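Local coordinates for alginate lyase (Bacteroides ovatus, PDB 3NNB), which probably cleaves the polysaccharide alginate by beta-elimination, using a largely helical fold, at residues Ala343-Arg348 against Lys373-Ile378; Met285-Ser290 against Leu347-Phe352; Ala55-Lys60 against Leu146-Thr151; His61-Met66 against Met165-Ser170; Thr109-Ala114 against Gln125-Phe130. All coordinates share one frame; numbering follows the deposited sequence.

Contact 1: residues Ala343-Arg348 against Lys373-Ile378; sequences ACWILR and KRIHLI
The indole of Trp345 meets Ile375 over one face and His376 at its rim. Among the apolar contacts, Ile375 lies along the indole with CG1, CG2 and CD1: CG2 sits over the six-membered ring, 3.6 Å from the ring centroid and 15° off the normal, a CH-pi contact, while CD1 reaches back to the five-membered ring, 3.6 Å from Trp345 CG. With CG1 anti to the backbone N (chi1 -165°), Ile375 can spread both arms across the same face. The aromatic pair is T-shaped. The CZ2-CH2 edge of Trp345 points at the face of His376, the planes standing 84° apart and Trp345 CH2 coming within 3.5 Å of His376 ND1.

Polar contacts are indirect. Water 1 links the segments, accepting from Arg348 NH1 at 3.0 Å and hydrogen-bonding to His376 ND1 at 2.7 Å; it lies in the plane of both the guanidinium and the imidazole. Within segment 343-348, Trp345 CZ3 lies under one face of the Arg348 guanidinium. The indole NE1 bonds to Thr369 OG1, and Arg348 NE forms a salt bridge with Glu360, so both groups are also anchored outside the contact.

The C-terminal helical turn 375-378 thus packs against helix 336-351 through the face and the edge of one indole. His376 NE2 is weakly bonded to the carbonyls of Thr369 and Pro370, consistent with a neutral imidazole protonated there.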
# COMPACT_ATOMS: atom_id res chain seq x y z
N ALA A 343 -0.82 -15.29 0.43
CA ALA A 343 0.49 -15.94 0.50
C ALA A 343 0.91 -16.52 -0.85
O ALA A 343 2.07 -16.47 -1.22
CB ALA A 343 0.49 -17.01 1.59
N CYS A 344 -0.04 -17.13 -1.58
CA CYS A 344 0.23 -17.70 -2.88
C CYS A 344 0.68 -16.62 -3.90
O CYS A 344 1.48 -16.91 -4.83
CB CYS A 344 -1.03 -18.41 -3.41
SG CYS A 344 -1.45 -19.91 -2.48
N TRP A 345 0.15 -15.40 -3.74
CA TRP A 345 0.56 -14.28 -4.58
C TRP A 345 1.87 -13.63 -4.10
O TRP A 345 2.62 -13.12 -4.92
CB TRP A 345 -0.58 -13.28 -4.76
CG TRP A 345 -1.60 -13.89 -5.62
CD1 TRP A 345 -2.71 -14.55 -5.25
CD2 TRP A 345 -1.56 -13.95 -7.07
NE1 TRP A 345 -3.36 -15.04 -6.36
CE2 TRP A 345 -2.70 -14.65 -7.48
CE3 TRP A 345 -0.69 -13.45 -8.04
CZ2 TRP A 345 -2.97 -14.89 -8.83
CZ3 TRP A 345 -0.96 -13.70 -9.37
CH2 TRP A 345 -2.09 -14.41 -9.75
N ILE A 346 2.18 -13.68 -2.81
CA ILE A 346 3.54 -13.39 -2.37
C ILE A 346 4.53 -14.27 -3.14
O ILE A 346 5.59 -13.77 -3.57
CB ILE A 346 3.68 -13.55 -0.82
CG1 ILE A 346 2.88 -12.46 -0.07
CG2 ILE A 346 5.14 -13.56 -0.35
CD1 ILE A 346 3.36 -10.98 -0.27
N LEU A 347 4.21 -15.56 -3.29
CA LEU A 347 5.10 -16.49 -3.97
C LEU A 347 5.27 -16.18 -5.46
O LEU A 347 6.38 -16.22 -5.97
CB LEU A 347 4.65 -17.93 -3.76
CG LEU A 347 4.79 -18.45 -2.34
CD1 LEU A 347 4.43 -19.92 -2.35
CD2 LEU A 347 6.20 -18.25 -1.76
N ARG A 348 4.18 -15.81 -6.13
CA ARG A 348 4.27 -15.29 -7.52
C ARG A 348 5.23 -14.12 -7.62
O ARG A 348 6.11 -14.08 -8.48
CB ARG A 348 2.89 -14.84 -7.96
CG ARG A 348 2.81 -14.08 -9.28
CD ARG A 348 3.22 -14.87 -10.53
NE ARG A 348 2.35 -16.01 -10.80
CZ ARG A 348 1.24 -16.00 -11.55
NH1 ARG A 348 0.79 -14.90 -12.15
NH2 ARG A 348 0.56 -17.11 -11.70
N LYS A 373 -9.60 -12.09 -11.83
CA LYS A 373 -9.10 -11.19 -10.78
C LYS A 373 -7.96 -10.36 -11.33
O LYS A 373 -7.12 -10.83 -12.10
CB LYS A 373 -8.61 -11.99 -9.56
CG LYS A 373 -9.71 -12.75 -8.80
CD LYS A 373 -10.89 -11.87 -8.39
CE LYS A 373 -11.89 -12.64 -7.50
NZ LYS A 373 -13.07 -11.81 -7.11
N ARG A 374 -7.97 -9.09 -10.95
CA ARG A 374 -7.00 -8.11 -11.42
C ARG A 374 -5.56 -8.50 -11.20
O ARG A 374 -4.70 -8.12 -11.97
CB ARG A 374 -7.28 -6.77 -10.75
CG ARG A 374 -6.59 -5.63 -11.42
CD ARG A 374 -6.73 -4.34 -10.61
NE ARG A 374 -8.13 -3.94 -10.55
CZ ARG A 374 -8.56 -2.81 -9.98
NH1 ARG A 374 -7.68 -1.97 -9.43
NH2 ARG A 374 -9.84 -2.52 -9.99
N ILE A 375 -5.28 -9.25 -10.14
CA ILE A 375 -3.91 -9.56 -9.79
C ILE A 375 -3.21 -10.37 -10.91
O ILE A 375 -2.01 -10.26 -11.08
CB ILE A 375 -3.85 -10.28 -8.40
CG1 ILE A 375 -2.44 -10.27 -7.87
CG2 ILE A 375 -4.48 -11.68 -8.51
CD1 ILE A 375 -2.39 -10.45 -6.35
N HIS A 376 -3.98 -11.08 -11.73
CA HIS A 376 -3.40 -11.79 -12.87
C HIS A 376 -2.75 -10.86 -13.90
O HIS A 376 -1.81 -11.22 -14.62
CB HIS A 376 -4.45 -12.66 -13.56
CG HIS A 376 -4.92 -13.83 -12.76
ND1 HIS A 376 -4.14 -14.96 -12.55
CD2 HIS A 376 -6.11 -14.06 -12.16
CE1 HIS A 376 -4.85 -15.84 -11.88
NE2 HIS A 376 -6.04 -15.32 -11.61
N LEU A 377 -3.25 -9.63 -13.96
CA LEU A 377 -2.72 -8.64 -14.86
C LEU A 377 -1.47 -7.93 -14.30
O LEU A 377 -0.55 -7.59 -15.04
CB LEU A 377 -3.80 -7.56 -15.12
CG LEU A 377 -5.13 -7.96 -15.76
CD1 LEU A 377 -6.10 -6.77 -15.84
CD2 LEU A 377 -4.92 -8.60 -17.18
N ILE A 378 -1.46 -7.73 -12.99
CA ILE A 378 -0.45 -6.89 -12.33
C ILE A 378 0.80 -7.69 -11.99
O ILE A 378 1.91 -7.17 -12.06
CB ILE A 378 -1.02 -6.28 -11.02
CG1 ILE A 378 -2.23 -5.40 -11.33
CG2 ILE A 378 0.06 -5.49 -10.27
CD1 ILE A 378 -1.97 -4.38 -12.41
O HOH W 1 -1.75 -15.86 -13.46

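Contact 2: residues Met285-Ser290 against Leu347-Phe352; sequences MLDMCS and LRRASF
The guanidinium of Arg349, in the conformer described here (a second one was modelled), receives both of its polar partners at the edge: Asp287 OD1 lies near its plane beside NH2, and water 2 lies in the plane beside NE. Leu286 CB approaches the same group obliquely, 4.0 Å from Arg349 NH2. The Asp287-Arg349 salt bridge uses a single oxygen, with OD1 3.0 Å from NH2, and the carboxylate is turned 32° from the guanidinium plane. Its other oxygen, OD2, is hydrogen-bonded to Tyr169 OH, so the buried carboxylate has a partner on each oxygen.

A bend at chi3 (63°) turns the end of the Arg349 chain toward Asp287. Water 2 accepts from Arg349 NE at 3.0 Å and donates to Ser290 OG, linking the guanidinium to the next turn of the facing helix. Nearer the backbones, Leu286 CD1 packs 4.0 Å from Arg349 CB and also borders the backbone of Ala350.

The two helical segments run in roughly the same direction, their axes 27° apart and 10.6 Å from each other at closest approach. Around the pair, helix 310-317 touches Ala350, helix 221-236 touches Asp287, and Tyr379 from the C-terminal tail packs on Arg349.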
# COMPACT_ATOMS: atom_id res chain seq x y z
N MSE A 285 8.12 -5.52 1.63
CA MSE A 285 9.50 -5.85 1.28
C MSE A 285 9.63 -6.01 -0.24
O MSE A 285 10.55 -5.49 -0.84
CB MSE A 285 9.99 -7.12 1.96
CG MSE A 285 10.08 -6.99 3.48
SE MSE A 285 10.44 -8.68 4.30
CE MSE A 285 10.28 -8.18 6.18
N LEU A 286 8.71 -6.75 -0.82
CA LEU A 286 8.69 -6.98 -2.27
C LEU A 286 8.40 -5.73 -3.07
O LEU A 286 8.95 -5.54 -4.15
CB LEU A 286 7.77 -8.14 -2.64
CG LEU A 286 8.19 -9.51 -2.08
CD1 LEU A 286 7.11 -10.60 -2.21
CD2 LEU A 286 9.44 -10.02 -2.83
N ASP A 287 7.56 -4.84 -2.53
CA ASP A 287 7.38 -3.53 -3.14
C ASP A 287 8.72 -2.77 -3.18
O ASP A 287 9.06 -2.20 -4.20
CB ASP A 287 6.38 -2.67 -2.33
CG ASP A 287 4.93 -3.10 -2.53
OD1 ASP A 287 4.56 -3.78 -3.50
OD2 ASP A 287 4.13 -2.76 -1.62
N MSE A 288 9.49 -2.78 -2.09
CA MSE A 288 10.80 -2.15 -2.08
C MSE A 288 11.72 -2.83 -3.08
O MSE A 288 12.49 -2.15 -3.77
CB MSE A 288 11.42 -2.20 -0.68
CG MSE A 288 12.70 -1.39 -0.54
SE MSE A 288 12.52 0.46 -1.13
CE MSE A 288 13.19 1.26 0.43
N CYS A 289 11.68 -4.16 -3.16
CA CYS A 289 12.54 -4.86 -4.14
C CYS A 289 12.21 -4.40 -5.55
O CYS A 289 13.11 -4.19 -6.37
CB CYS A 289 12.31 -6.38 -4.06
SG CYS A 289 12.93 -7.14 -2.54
N SER A 290 10.90 -4.23 -5.84
CA SER A 290 10.45 -3.79 -7.16
C SER A 290 10.95 -2.38 -7.46
O SER A 290 11.59 -2.14 -8.50
CB SER A 290 8.92 -3.87 -7.27
OG SER A 290 8.50 -5.21 -7.09
N LEU A 347 4.21 -15.56 -3.29
CA LEU A 347 5.10 -16.49 -3.97
C LEU A 347 5.27 -16.18 -5.46
O LEU A 347 6.38 -16.22 -5.97
CB LEU A 347 4.65 -17.93 -3.76
CG LEU A 347 4.79 -18.45 -2.34
CD1 LEU A 347 4.43 -19.92 -2.35
CD2 LEU A 347 6.20 -18.25 -1.76
N ARG A 348 4.18 -15.81 -6.13
CA ARG A 348 4.27 -15.29 -7.52
C ARG A 348 5.23 -14.12 -7.62
O ARG A 348 6.11 -14.08 -8.48
CB ARG A 348 2.89 -14.84 -7.96
CG ARG A 348 2.81 -14.08 -9.28
CD ARG A 348 3.22 -14.87 -10.53
NE ARG A 348 2.35 -16.01 -10.80
CZ ARG A 348 1.24 -16.00 -11.55
NH1 ARG A 348 0.79 -14.90 -12.15
NH2 ARG A 348 0.56 -17.11 -11.70
N ARG A 349 5.09 -13.17 -6.71
CA ARG A 349 5.90 -11.96 -6.75
C ARG A 349 7.36 -12.27 -6.48
O ARG A 349 8.26 -11.73 -7.15
CB ARG A 349 5.33 -10.94 -5.79
CG ARG A 349 3.92 -10.52 -6.19
CD ARG A 349 3.17 -9.85 -5.06
NE ARG A 349 3.80 -8.61 -4.66
CZ ARG A 349 3.38 -7.87 -3.61
NH1 ARG A 349 2.32 -8.21 -2.85
NH2 ARG A 349 4.03 -6.76 -3.35
N ALA A 350 7.62 -13.12 -5.50
CA ALA A 350 9.01 -13.52 -5.17
C ALA A 350 9.69 -14.24 -6.34
O ALA A 350 10.91 -14.11 -6.54
CB ALA A 350 9.02 -14.43 -3.89
N SER A 351 8.90 -15.00 -7.09
CA SER A 351 9.41 -15.77 -8.22
C SER A 351 10.00 -14.87 -9.30
O SER A 351 10.81 -15.32 -10.09
CB SER A 351 8.31 -16.68 -8.79
OG SER A 351 7.45 -15.98 -9.70
N PHE A 352 9.62 -13.59 -9.34
CA PHE A 352 10.21 -12.65 -10.29
C PHE A 352 11.69 -12.40 -9.96
O PHE A 352 12.47 -12.11 -10.87
CB PHE A 352 9.53 -11.29 -10.28
CG PHE A 352 8.06 -11.30 -10.62
CD1 PHE A 352 7.39 -12.42 -11.08
CD2 PHE A 352 7.35 -10.10 -10.52
CE1 PHE A 352 6.05 -12.35 -11.41
CE2 PHE A 352 5.98 -10.05 -10.85
CZ PHE A 352 5.35 -11.19 -11.29
O HOH W 2 6.14 -7.08 -5.82

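Contact 3: residues Ala55-Lys60 against Leu146-Thr151; sequences ADSGDK and LTYGQT
Tyr148 turns its ring toward Ala55 with CG anti to its own carbonyl carbon (chi1 -62°), and a chi2 of -82° presents the ring face to the methyl group. Ala55 CB lies over that face, 3.9 Å from the ring centroid and 25° off the normal, a CH-pi contact; its nearest ring atom is Tyr148 CG at 3.6 Å. The opposite face carries CG2 of Thr147, the preceding residue, so the ring is held between two methyl groups.

Farther out along the ring, the chain of 55-60 continues across the phenol. The Asp56 backbone N lies over the same face as Ala55 CB, and Ser57 CB comes within 3.8 Å of Tyr148 CE2. At the phenol end, water 3 is hydrogen-bonded to Tyr148 OH at 2.8 Å and donates a weak bond to Asp56 O, extending the contact at a partly solvent-exposed margin.

The segment that meets the ring is shaped by its own turns. A type I beta turn runs from Ala55 to Gly58, and Ser57 OG, also hydrogen-bonded to Asp62 OD2, accepts from Asp59 N at 3.1 Å. On the other side a second type I turn, Leu146 to Gly149, leads into strand 148-151. The arrangement is that of a loop closing over the start of a short parallel strand pair, an ST turn overlapping the end of a type I beta turn and an aromatic ring serving as its floor.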
# COMPACT_ATOMS: atom_id res chain seq x y z
N ALA A 55 -10.30 18.05 12.78
CA ALA A 55 -9.14 17.85 13.64
C ALA A 55 -8.93 19.06 14.56
O ALA A 55 -9.44 20.15 14.30
CB ALA A 55 -7.88 17.63 12.78
N ASP A 56 -8.10 18.86 15.56
CA ASP A 56 -7.80 19.92 16.55
C ASP A 56 -6.95 21.09 16.00
O ASP A 56 -6.63 22.02 16.75
CB ASP A 56 -7.18 19.29 17.80
CG ASP A 56 -8.22 18.70 18.76
OD1 ASP A 56 -9.42 18.75 18.46
OD2 ASP A 56 -7.79 18.16 19.79
N SER A 57 -6.60 21.05 14.71
CA SER A 57 -6.10 22.22 14.04
C SER A 57 -7.20 23.22 13.71
O SER A 57 -6.91 24.38 13.41
CB SER A 57 -5.48 21.82 12.72
OG SER A 57 -6.47 21.23 11.90
N GLY A 58 -8.45 22.75 13.72
CA GLY A 58 -9.59 23.54 13.33
C GLY A 58 -9.76 23.69 11.83
O GLY A 58 -10.66 24.42 11.38
N ASP A 59 -8.92 23.00 11.05
CA ASP A 59 -8.95 23.07 9.59
C ASP A 59 -9.42 21.73 9.04
O ASP A 59 -8.73 20.71 9.18
CB ASP A 59 -7.53 23.39 9.06
CG ASP A 59 -7.49 23.64 7.58
OD1 ASP A 59 -8.54 23.53 6.89
OD2 ASP A 59 -6.37 24.00 7.12
N LYS A 60 -10.60 21.74 8.43
CA LYS A 60 -11.24 20.56 7.87
C LYS A 60 -10.38 19.96 6.74
O LYS A 60 -10.48 18.78 6.43
CB LYS A 60 -12.64 20.92 7.34
CG LYS A 60 -13.45 19.79 6.71
CD LYS A 60 -14.25 19.00 7.71
CE LYS A 60 -15.38 19.81 8.29
NZ LYS A 60 -16.06 19.04 9.38
N LEU A 146 0.07 14.44 7.57
CA LEU A 146 -0.76 13.53 8.35
C LEU A 146 -0.53 13.77 9.86
O LEU A 146 -0.48 12.84 10.66
CB LEU A 146 -0.50 12.06 7.94
CG LEU A 146 -1.18 11.66 6.62
CD1 LEU A 146 -0.24 11.98 5.47
CD2 LEU A 146 -1.53 10.20 6.60
N THR A 147 -0.49 15.05 10.27
CA THR A 147 -0.40 15.38 11.68
C THR A 147 -1.53 14.77 12.50
O THR A 147 -1.32 14.41 13.68
CB THR A 147 -0.31 16.92 11.87
OG1 THR A 147 0.84 17.36 11.15
CG2 THR A 147 -0.19 17.30 13.38
N TYR A 148 -2.71 14.60 11.88
CA TYR A 148 -3.88 14.07 12.59
C TYR A 148 -4.28 12.68 12.09
O TYR A 148 -5.43 12.30 12.20
CB TYR A 148 -5.02 15.08 12.59
CG TYR A 148 -4.60 16.35 13.33
CD1 TYR A 148 -4.67 16.41 14.72
CD2 TYR A 148 -4.08 17.45 12.65
CE1 TYR A 148 -4.23 17.54 15.42
CE2 TYR A 148 -3.64 18.56 13.34
CZ TYR A 148 -3.74 18.62 14.73
OH TYR A 148 -3.28 19.75 15.43
N GLY A 149 -3.31 11.96 11.52
CA GLY A 149 -3.52 10.56 11.14
C GLY A 149 -3.57 9.68 12.38
O GLY A 149 -2.69 9.75 13.24
N GLN A 150 -4.57 8.82 12.43
CA GLN A 150 -4.78 7.89 13.56
C GLN A 150 -4.71 8.50 14.95
O GLN A 150 -3.99 8.04 15.86
CB GLN A 150 -3.91 6.64 13.44
CG GLN A 150 -4.28 5.81 12.25
CD GLN A 150 -3.65 4.45 12.25
OE1 GLN A 150 -3.35 3.88 13.33
NE2 GLN A 150 -3.45 3.89 11.05
N THR A 151 -5.48 9.57 15.09
CA THR A 151 -5.96 10.04 16.41
C THR A 151 -6.68 8.94 17.13
O THR A 151 -7.23 8.01 16.51
CB THR A 151 -6.95 11.23 16.26
OG1 THR A 151 -8.19 10.80 15.68
CG2 THR A 151 -6.34 12.42 15.48
O HOH W 3 -3.96 20.76 17.93

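Contact 4: residues His61-Met66 against Met165-Ser170; sequences HDYMSM and MIDIYS
A short, weakly bonded strand, about 64-66, passes a segment whose residues 165-167 have helical torsions without regular helix bonds, with the CA atoms of Ser65 and Asp167 8.4 Å apart. Tyr63 and Ser65 both direct their side chains at Asp167, where OD2 accepts a hydrogen bond from each hydroxyl: Tyr63 OH at 2.6 Å and Ser65 OG at 2.6 Å. The phenol comes from the anti side of the carboxylate, 25° out of its plane, whereas the serine meets OD2 nearly along the C-O bond. Ring and carboxylate planes stand 73° apart. Tyr63 is carried across by its extended first torsion, with CG opposite the backbone N (chi1 180°).

Strand 64-66 pairs in parallel with strand 148-151, and the carboxylate joins that small sheet to the loop before helix 171-180: Asp167 OD1 takes a bond from Gln150 NE2, and Ser65 OG accepts from Gln150 N. Two short bonds on one oxygen, with the other oxygen also engaged, fix the rotation of this buried carboxylate. Arg98 and Leu101 of helix 98-118 touch Tyr63, and Arg98 also touches Asp167.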
# COMPACT_ATOMS: atom_id res chain seq x y z
N HIS A 61 -9.53 20.78 6.14
CA HIS A 61 -8.65 20.32 5.06
C HIS A 61 -7.52 19.43 5.57
O HIS A 61 -6.81 18.79 4.78
CB HIS A 61 -8.06 21.48 4.29
CG HIS A 61 -9.06 22.26 3.50
ND1 HIS A 61 -9.28 22.00 2.16
CD2 HIS A 61 -9.83 23.33 3.82
CE1 HIS A 61 -10.17 22.88 1.70
NE2 HIS A 61 -10.53 23.68 2.69
N ASP A 62 -7.30 19.40 6.89
CA ASP A 62 -6.41 18.44 7.47
C ASP A 62 -7.04 17.04 7.53
O ASP A 62 -8.12 16.84 8.10
CB ASP A 62 -5.95 18.86 8.87
CG ASP A 62 -5.02 20.08 8.86
OD1 ASP A 62 -4.49 20.46 7.79
OD2 ASP A 62 -4.80 20.61 9.97
N TYR A 63 -6.30 16.08 6.98
CA TYR A 63 -6.66 14.68 7.09
C TYR A 63 -6.78 14.25 8.55
O TYR A 63 -5.93 14.58 9.35
CB TYR A 63 -5.63 13.79 6.35
CG TYR A 63 -5.92 12.31 6.42
CD1 TYR A 63 -6.78 11.69 5.53
CD2 TYR A 63 -5.31 11.54 7.38
CE1 TYR A 63 -7.01 10.33 5.60
CE2 TYR A 63 -5.54 10.17 7.46
CZ TYR A 63 -6.39 9.57 6.57
OH TYR A 63 -6.62 8.21 6.66
N MSE A 64 -7.83 13.52 8.85
CA MSE A 64 -8.05 13.00 10.19
C MSE A 64 -8.56 11.61 10.06
O MSE A 64 -9.54 11.35 9.33
CB MSE A 64 -9.07 13.87 10.96
CG MSE A 64 -9.18 13.45 12.42
SE MSE A 64 -10.62 14.44 13.28
CE MSE A 64 -10.54 13.51 15.02
N SER A 65 -7.92 10.70 10.79
CA SER A 65 -8.45 9.33 10.91
C SER A 65 -8.32 8.86 12.35
O SER A 65 -7.70 9.54 13.17
CB SER A 65 -7.70 8.35 10.00
OG SER A 65 -6.34 8.25 10.35
N MSE A 66 -8.91 7.70 12.63
CA MSE A 66 -8.87 7.08 13.96
C MSE A 66 -8.07 5.78 13.93
O MSE A 66 -8.18 5.01 12.97
CB MSE A 66 -10.30 6.72 14.40
CG MSE A 66 -10.40 6.27 15.85
SE MSE A 66 -12.21 5.59 16.22
CE MSE A 66 -11.86 3.81 15.75
N MSE A 165 0.69 7.21 9.13
CA MSE A 165 1.39 7.13 7.83
C MSE A 165 0.94 5.92 7.02
O MSE A 165 0.90 5.98 5.79
CB MSE A 165 2.91 7.10 8.02
CG MSE A 165 3.56 8.46 8.19
SE MSE A 165 3.43 9.58 6.62
CE MSE A 165 4.07 8.32 5.31
N ILE A 166 0.61 4.82 7.68
CA ILE A 166 0.21 3.61 6.95
C ILE A 166 -1.06 3.87 6.13
O ILE A 166 -1.30 3.18 5.14
CB ILE A 166 0.08 2.36 7.90
CG1 ILE A 166 0.31 1.05 7.14
CG2 ILE A 166 -1.30 2.32 8.63
CD1 ILE A 166 1.72 0.82 6.66
N ASP A 167 -1.89 4.82 6.56
CA ASP A 167 -3.17 5.10 5.88
C ASP A 167 -3.00 5.39 4.39
O ASP A 167 -3.90 5.11 3.60
CB ASP A 167 -3.90 6.30 6.50
CG ASP A 167 -4.43 6.04 7.92
OD1 ASP A 167 -4.07 5.02 8.54
OD2 ASP A 167 -5.19 6.91 8.42
N ILE A 168 -1.86 6.00 4.01
CA ILE A 168 -1.65 6.42 2.64
C ILE A 168 -0.74 5.51 1.86
O ILE A 168 -0.28 5.86 0.79
CB ILE A 168 -1.12 7.89 2.55
CG1 ILE A 168 0.19 8.11 3.33
CG2 ILE A 168 -2.23 8.85 2.98
CD1 ILE A 168 1.01 9.35 2.80
N TYR A 169 -0.46 4.32 2.40
CA TYR A 169 0.48 3.41 1.74
C TYR A 169 0.07 3.12 0.26
O TYR A 169 0.94 2.99 -0.60
CB TYR A 169 0.62 2.10 2.49
CG TYR A 169 1.74 1.23 1.92
CD1 TYR A 169 3.04 1.40 2.38
CD2 TYR A 169 1.51 0.31 0.91
CE1 TYR A 169 4.08 0.65 1.85
CE2 TYR A 169 2.54 -0.44 0.37
CZ TYR A 169 3.83 -0.26 0.86
OH TYR A 169 4.87 -1.01 0.30
N SER A 170 -1.23 3.03 -0.01
CA SER A 170 -1.72 2.81 -1.37
C SER A 170 -1.34 3.91 -2.38
O SER A 170 -1.42 3.68 -3.60
CB SER A 170 -3.24 2.58 -1.42
OG SER A 170 -3.94 3.75 -1.09

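Contact 5: residues Thr109-Ala114 against Gln125-Phe130; sequences TTLGLA and QKAVDF
Leu111 lays its CD1 methyl into the angle between Lys126, Ala127 and Phe130, about one turn of the facing helix. CD1 is 3.7 Å from Lys126 CG, the same distance from the backbone N of Ala127, and 3.8 Å from Phe130 CE2, approaching that ring obliquely. Closer to the backbones, Leu111 CB and Ala127 CB meet at 3.8 Å. This meeting goes with a close approach of the chains, the CA atoms of Leu111 and Ala127 being 5.8 Å apart.

Lys126 contributes the aliphatic base of its chain. A bend at chi2 (84°) carries the rest away from Leu111, and its amino group ends on the backbone oxygens of Leu41 and Met43.

The segments are nearly antiparallel, at 153° between their directions with axes 8.8 Å apart, forming the helical hairpin of 98-118 and 121-136. Helix 27-41 lies against Leu111 through Ala37, helix 171-180 covers Thr109 and Leu113, and Pro45 from a loop packs on Phe130.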
# COMPACT_ATOMS: atom_id res chain seq x y z
N THR A 109 -6.58 4.34 -9.09
CA THR A 109 -5.79 3.17 -9.52
C THR A 109 -6.57 2.35 -10.57
O THR A 109 -6.04 2.02 -11.65
CB THR A 109 -5.30 2.34 -8.32
OG1 THR A 109 -4.34 3.14 -7.60
CG2 THR A 109 -4.64 1.04 -8.76
N THR A 110 -7.83 2.02 -10.28
CA THR A 110 -8.70 1.32 -11.21
C THR A 110 -8.79 2.06 -12.56
O THR A 110 -8.66 1.45 -13.65
CB THR A 110 -10.12 1.17 -10.60
OG1 THR A 110 -10.04 0.36 -9.42
CG2 THR A 110 -11.11 0.57 -11.58
N LEU A 111 -9.07 3.37 -12.49
CA LEU A 111 -9.26 4.18 -13.68
C LEU A 111 -8.00 4.33 -14.50
O LEU A 111 -8.05 4.29 -15.72
CB LEU A 111 -9.86 5.55 -13.33
CG LEU A 111 -11.33 5.40 -12.81
CD1 LEU A 111 -11.72 6.67 -11.98
CD2 LEU A 111 -12.36 5.10 -13.97
N GLY A 112 -6.85 4.52 -13.85
CA GLY A 112 -5.61 4.65 -14.56
C GLY A 112 -5.25 3.35 -15.27
O GLY A 112 -4.84 3.35 -16.43
N LEU A 113 -5.40 2.24 -14.57
CA LEU A 113 -5.20 0.92 -15.18
C LEU A 113 -6.19 0.71 -16.35
O LEU A 113 -5.81 0.24 -17.41
CB LEU A 113 -5.36 -0.16 -14.13
CG LEU A 113 -4.17 -0.33 -13.21
CD1 LEU A 113 -4.57 -1.31 -12.08
CD2 LEU A 113 -2.90 -0.80 -13.93
N ALA A 114 -7.45 1.06 -16.14
CA ALA A 114 -8.44 0.94 -17.22
C ALA A 114 -8.07 1.80 -18.42
O ALA A 114 -8.18 1.32 -19.58
CB ALA A 114 -9.87 1.31 -16.70
N GLN A 125 -10.27 10.92 -17.62
CA GLN A 125 -10.99 12.15 -17.27
C GLN A 125 -11.61 11.99 -15.90
O GLN A 125 -11.56 12.91 -15.07
CB GLN A 125 -12.04 12.49 -18.34
CG GLN A 125 -12.68 13.88 -18.22
CD GLN A 125 -13.73 13.99 -17.10
OE1 GLN A 125 -14.29 12.99 -16.59
NE2 GLN A 125 -14.04 15.23 -16.79
N LYS A 126 -12.15 10.81 -15.60
CA LYS A 126 -12.76 10.59 -14.26
C LYS A 126 -11.70 10.51 -13.19
O LYS A 126 -11.89 11.05 -12.10
CB LYS A 126 -13.65 9.36 -14.23
CG LYS A 126 -14.37 9.10 -12.91
CD LYS A 126 -15.67 9.88 -12.76
CE LYS A 126 -16.30 9.75 -11.37
NZ LYS A 126 -17.73 10.23 -11.30
N ALA A 127 -10.58 9.89 -13.50
CA ALA A 127 -9.50 9.83 -12.54
C ALA A 127 -9.00 11.21 -12.16
O ALA A 127 -8.75 11.48 -10.98
CB ALA A 127 -8.30 8.96 -13.06
N VAL A 128 -8.84 12.07 -13.16
CA VAL A 128 -8.39 13.46 -12.93
C VAL A 128 -9.43 14.22 -12.07
O VAL A 128 -9.03 15.06 -11.27
CB VAL A 128 -8.03 14.14 -14.29
CG1 VAL A 128 -7.75 15.63 -14.13
CG2 VAL A 128 -6.79 13.47 -14.86
N ASP A 129 -10.73 13.92 -12.24
CA ASP A 129 -11.79 14.53 -11.41
C ASP A 129 -11.59 14.12 -9.95
O ASP A 129 -11.53 14.99 -9.09
CB ASP A 129 -13.15 14.11 -11.97
CG ASP A 129 -14.33 14.79 -11.33
OD1 ASP A 129 -14.21 15.83 -10.65
OD2 ASP A 129 -15.43 14.28 -11.63
N PHE A 130 -11.39 12.83 -9.68
CA PHE A 130 -11.06 12.40 -8.32
C PHE A 130 -9.83 13.13 -7.77
O PHE A 130 -9.83 13.56 -6.65
CB PHE A 130 -10.74 10.90 -8.26
CG PHE A 130 -11.95 10.00 -8.18
CD1 PHE A 130 -12.52 9.72 -6.93
CD2 PHE A 130 -12.47 9.32 -9.31
CE1 PHE A 130 -13.59 8.87 -6.81
CE2 PHE A 130 -13.56 8.47 -9.20
CZ PHE A 130 -14.13 8.26 -7.95

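In the fold
Along the chain, contacts 3 and 4 have alternating segments, and contact 5 is nested inside the loops they close; contact 2 opens at 285-290, and contact 1 shares Leu347 and Arg348 with its second segment before closing at 373-378. Contacts 3 and 4, with centres about 10 Å apart, share the small parallel sheet of strands 64-66 and 148-151. Contacts 1 and 2, also about 10 Å apart, share helix 336-351 on the opposite side of the chain's centre. Tyr169 joins contact 4 to contact 2 through Asp287, and Arg374 joins contact 1 to contact 5 through Thr110. These links tie early loops, the central helices and the C-terminal tail into one largely helical body.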